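Local coordinates for protein 3-methyladenine DNA glycosylase (Helicobacter pylori, PDB 1PU6) that excises alkylated bases such as 3-methyladenine from DNA as a base excision repair glycosylase of the helix-hairpin-helix superfamily, at residues Lys9-Lys12 and Ser13-Leu16; Glu180-Asn183 and Ser184-Leu188. One frame throughout, in Å; residues are numbered along the deposited sequence.

Contact 1 of 2, residues Lys9-Lys12 and Ser13-Leu16; sequences KALK and SLDL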
loop_
_atom_site.group_PDB
_atom_site.type_symbol
_atom_site.label_atom_id
_atom_site.label_comp_id
_atom_site.label_asym_id
_atom_site.label_seq_id
_atom_site.Cartn_x
_atom_site.Cartn_y
_atom_site.Cartn_z
ATOM N N LYS A 9 -13.943 -15.279 -1.324
ATOM C CA LYS A 9 -14.829 -15.992 -0.391
ATOM C C LYS A 9 -14.050 -16.937 0.553
ATOM O O LYS A 9 -14.330 -17.001 1.782
ATOM C CB LYS A 9 -15.899 -16.784 -1.192
ATOM C CG LYS A 9 -16.942 -15.898 -1.850
ATOM C CD LYS A 9 -18.102 -16.689 -2.477
ATOM C CE LYS A 9 -17.624 -17.415 -3.723
ATOM N NZ LYS A 9 -18.652 -18.294 -4.361
ATOM N N ALA A 10 -13.105 -17.699 -0.004
ATOM C CA ALA A 10 -12.323 -18.644 0.814
ATOM C C ALA A 10 -11.516 -17.942 1.896
ATOM O O ALA A 10 -11.511 -18.369 3.082
ATOM C CB ALA A 10 -11.392 -19.480 -0.090
ATOM N N LEU A 11 -10.872 -16.849 1.535
ATOM C CA LEU A 11 -10.059 -16.140 2.515
ATOM C C LEU A 11 -10.949 -15.447 3.562
ATOM O O LEU A 11 -10.621 -15.429 4.793
ATOM C CB LEU A 11 -9.150 -15.125 1.817
ATOM C CG LEU A 11 -7.977 -15.735 1.004
ATOM C CD1 LEU A 11 -7.262 -14.648 0.200
ATOM C CD2 LEU A 11 -6.973 -16.461 1.945
ATOM N N LYS A 12 -12.082 -14.902 3.101
ATOM C CA LYS A 12 -13.026 -14.263 3.997
ATOM C C LYS A 12 -13.473 -15.249 5.108
ATOM O O LYS A 12 -13.637 -14.868 6.297
ATOM C CB LYS A 12 -14.248 -13.764 3.218
ATOM C CG LYS A 12 -15.312 -13.062 4.057
ATOM C CD LYS A 12 -14.795 -11.733 4.543
ATOM C CE LYS A 12 -15.959 -10.758 4.782
ATOM N NZ LYS A 12 -16.416 -10.996 6.152
ATOM N N SER A 13 -13.661 -16.497 4.719
ATOM C CA SER A 13 -14.147 -17.522 5.668
ATOM C C SER A 13 -13.139 -17.839 6.784
ATOM O O SER A 13 -13.493 -18.444 7.791
ATOM C CB SER A 13 -14.506 -18.782 4.887
ATOM O OG SER A 13 -13.336 -19.545 4.647
ATOM N N LEU A 14 -11.879 -17.439 6.613
ATOM C CA LEU A 14 -10.858 -17.714 7.651
ATOM C C LEU A 14 -10.733 -16.650 8.756
ATOM O O LEU A 14 -10.015 -16.868 9.756
ATOM C CB LEU A 14 -9.471 -17.884 6.997
ATOM C CG LEU A 14 -9.350 -18.969 5.931
ATOM C CD1 LEU A 14 -7.878 -18.916 5.341
ATOM C CD2 LEU A 14 -9.742 -20.330 6.544
ATOM N N ASP A 15 -11.406 -15.500 8.594
ATOM C CA ASP A 15 -11.341 -14.389 9.570
ATOM C C ASP A 15 -9.887 -13.911 9.873
ATOM O O ASP A 15 -9.501 -13.656 11.027
ATOM C CB ASP A 15 -12.103 -14.731 10.863
ATOM C CG ASP A 15 -13.616 -14.740 10.683
ATOM O OD1 ASP A 15 -14.187 -13.717 10.222
ATOM O OD2 ASP A 15 -14.327 -15.727 10.985
ATOM N N LEU A 16 -9.093 -13.776 8.814
ATOM C CA LEU A 16 -7.653 -13.452 8.940
ATOM C C LEU A 16 -7.412 -12.063 9.483
ATOM O O LEU A 16 -6.331 -11.788 10.053
ATOM C CB LEU A 16 -6.973 -13.472 7.546
ATOM C CG LEU A 16 -6.851 -14.889 6.947
ATOM C CD1 LEU A 16 -6.767 -14.920 5.398
ATOM C CD2 LEU A 16 -5.657 -15.608 7.564
HETATM O O HOH W 1 -10.400 -13.149 6.329
#

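Contact 2 of 2, residues Glu180-Asn183 and Ser184-Leu188; sequences ENLN and SALAL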
loop_
_atom_site.group_PDB
_atom_site.type_symbol
_atom_site.label_atom_id
_atom_site.label_comp_id
_atom_site.label_asym_id
_atom_site.label_seq_id
_atom_site.Cartn_x
_atom_site.Cartn_y
_atom_site.Cartn_z
ATOM N N GLU A 180 -16.646 -8.804 -11.997
ATOM C CA GLU A 180 -17.623 -9.686 -12.652
ATOM C C GLU A 180 -18.704 -10.200 -11.687
ATOM O O GLU A 180 -19.735 -10.734 -12.130
ATOM C CB GLU A 180 -16.860 -10.860 -13.307
ATOM C CG GLU A 180 -16.108 -10.455 -14.587
ATOM C CD GLU A 180 -14.969 -11.391 -15.001
ATOM O OE1 GLU A 180 -14.179 -10.973 -15.893
ATOM O OE2 GLU A 180 -14.833 -12.514 -14.442
ATOM N N ASN A 181 -18.466 -10.039 -10.384
ATOM C CA ASN A 181 -19.316 -10.546 -9.326
ATOM C C ASN A 181 -19.558 -9.430 -8.285
ATOM O O ASN A 181 -19.604 -9.681 -7.074
ATOM C CB ASN A 181 -18.632 -11.734 -8.629
ATOM C CG ASN A 181 -18.531 -12.943 -9.501
ATOM O OD1 ASN A 181 -19.556 -13.638 -9.724
ATOM N ND2 ASN A 181 -17.341 -13.229 -10.024
ATOM N N LEU A 182 -19.716 -8.209 -8.767
ATOM C CA LEU A 182 -19.623 -7.074 -7.899
ATOM C C LEU A 182 -20.726 -7.070 -6.816
ATOM O O LEU A 182 -20.434 -6.829 -5.625
ATOM C CB LEU A 182 -19.667 -5.784 -8.711
ATOM C CG LEU A 182 -19.514 -4.494 -7.898
ATOM C CD1 LEU A 182 -18.203 -4.469 -7.161
ATOM C CD2 LEU A 182 -19.675 -3.307 -8.879
ATOM N N ASN A 183 -21.961 -7.315 -7.226
ATOM C CA ASN A 183 -23.037 -7.360 -6.246
ATOM C C ASN A 183 -22.741 -8.373 -5.145
ATOM O O ASN A 183 -22.967 -8.095 -3.939
ATOM C CB ASN A 183 -24.379 -7.668 -6.938
ATOM C CG ASN A 183 -25.072 -6.410 -7.429
ATOM O OD1 ASN A 183 -24.452 -5.338 -7.507
ATOM N ND2 ASN A 183 -26.362 -6.523 -7.752
ATOM N N SER A 184 -22.298 -9.579 -5.541
ATOM C CA SER A 184 -22.007 -10.644 -4.565
ATOM C C SER A 184 -20.869 -10.292 -3.648
ATOM O O SER A 184 -20.880 -10.610 -2.422
ATOM C CB SER A 184 -21.705 -11.949 -5.307
ATOM O OG SER A 184 -22.857 -12.395 -6.004
ATOM N N ALA A 185 -19.842 -9.662 -4.234
ATOM C CA ALA A 185 -18.611 -9.319 -3.452
ATOM C C ALA A 185 -18.991 -8.271 -2.395
ATOM O O ALA A 185 -18.646 -8.401 -1.219
ATOM C CB ALA A 185 -17.530 -8.837 -4.384
ATOM N N LEU A 186 -19.771 -7.270 -2.803
ATOM C CA LEU A 186 -20.174 -6.212 -1.863
ATOM C C LEU A 186 -21.127 -6.759 -0.769
ATOM O O LEU A 186 -21.129 -6.302 0.411
ATOM C CB LEU A 186 -20.846 -5.053 -2.617
ATOM C CG LEU A 186 -19.837 -4.304 -3.514
ATOM C CD1 LEU A 186 -20.602 -3.283 -4.341
ATOM C CD2 LEU A 186 -18.687 -3.618 -2.758
ATOM N N ALA A 187 -21.891 -7.798 -1.133
ATOM C CA ALA A 187 -22.809 -8.412 -0.161
ATOM C C ALA A 187 -22.082 -9.208 0.943
ATOM O O ALA A 187 -22.663 -9.429 2.062
ATOM C CB ALA A 187 -23.837 -9.267 -0.925
ATOM N N LEU A 188 -20.823 -9.603 0.698
ATOM C CA LEU A 188 -19.985 -10.219 1.756
ATOM C C LEU A 188 -19.829 -9.298 2.976
ATOM O O LEU A 188 -19.554 -9.783 4.115
ATOM C CB LEU A 188 -18.563 -10.559 1.241
ATOM C CG LEU A 188 -18.424 -11.649 0.162
ATOM C CD1 LEU A 188 -16.976 -11.747 -0.231
ATOM C CD2 LEU A 188 -18.923 -13.008 0.737
#

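Contact 1 of 2, residues Lys9-Lys12 and Ser13-Leu16
Ser13 turns its hydroxyl back onto the carbonyl of Ala10 through a chi1 of 83°, which sets OG between its own backbone N and carbonyl carbon. Leu11 and Leu16 both place CG anti to their carbonyl carbons, and from there their branches meet across the end of helix 4-12. The Ser13 OG donates to Ala10 O at 2.7 Å, reaching it from a little outside the carbonyl plane. Ser13 N also gives its hydrogen to Lys9 O at 3.1 Å, the last bond of alpha-helical spacing here, and makes a second, weak bond to Ala10 O.

Beyond this point the spacing tightens to three residues. Leu14 N binds Leu11 O at 3.0 Å and Asp15 N binds Lys12 O at 3.3 Å, each donor lying well above the plane of its carbonyl; the second bond closes the type I turn from Lys12 to Asp15. Asp15, with positive phi, then takes the chain off the helical path. A water bridges what follows, donating to Leu11 O at 2.8 Å and accepting from Leu16 N. On the apolar side Leu11 CD2 rests against Leu16 CD1 at 3.8 Å, with Leu14 CD1 a looser neighbour of the same Leu11 methyl, and all three leucines touch Phe209 of helix 207-215.

Carbonyls left over where the helix stops are therefore occupied by a serine hydroxyl, turn amides and a water: Ala10 O takes the hydroxyl and a weak amide bond, and Leu11 O takes both an amide and the water, so the chain can change direction with these polar groups satisfied.

Contact 2 of 2, residues Glu180-Asn183 and Ser184-Leu188
Leu186 lies back along its own helix against Leu182, one turn earlier. Its CB sits 3.5 Å from Leu182 O; CG comes closer to the same oxygen, at 3.3 Å; and CD1 passes on to the neighbouring side chain, meeting Leu182 CD1 at 3.9 Å and also facing Leu182 CG. The two leucines slant across each other. They get there by different rotations: Leu182 carries CG anti to its backbone N (chi1 -177°), whereas Leu186 carries CG beside its N (chi1 -68°), and with these rotations CD1 of each meets the other one turn along the helix. Leu182 also touches Leu195 of helix 195-203.

The backbone beneath is held by three successive bonds of alpha-helical spacing. Ala185 N donates to Asn181 O at 2.9 Å, and Leu186 N to Leu182 O at the same length, both arriving nearly along the C=O axis. Ala187 N reaches Asn183 O at 3.0 Å with a more bent N-H angle of 139°, and the methyl of Ala187 lies close to that same oxygen.

Asn181 occupies the N-cap position, yet its amide does not cap the helix; ND2 is hydrogen-bonded instead to Gly177 O in the preceding helix 167-179. On another flank, Asn181, Ser184 and Ala185 touch Phe5 of helix 4-12, while Ala185, the buried member, also packs on Leu198.

Short and largely at the surface, helix 182-187 combines i to i+4 leucine packing with a small alanine where neighbouring helices come close, an arrangement in keeping with the all-helical architecture of the helix-hairpin-helix glycosylase superfamily.

Overall arrangement
The two contacts come in series along the chain, contact 1 near the N-terminus and contact 2 some 165 residues later, yet their centres lie only about 15 Å apart, on the same side of the chain's centre. Contact 1 closes helix 4-12, and contact 2 forms the short helix 182-187. They meet directly where Lys12 CE packs against Leu188 O at 3.8 Å; in addition, Phe5 of helix 4-12 touches Ser184 and Ala185, and Leu8 touches Leu188. The N-terminal helix thus joins late elements of this all-helical chain, with helix 207-215 lying against contact 1 and helix 195-203 against contact 2.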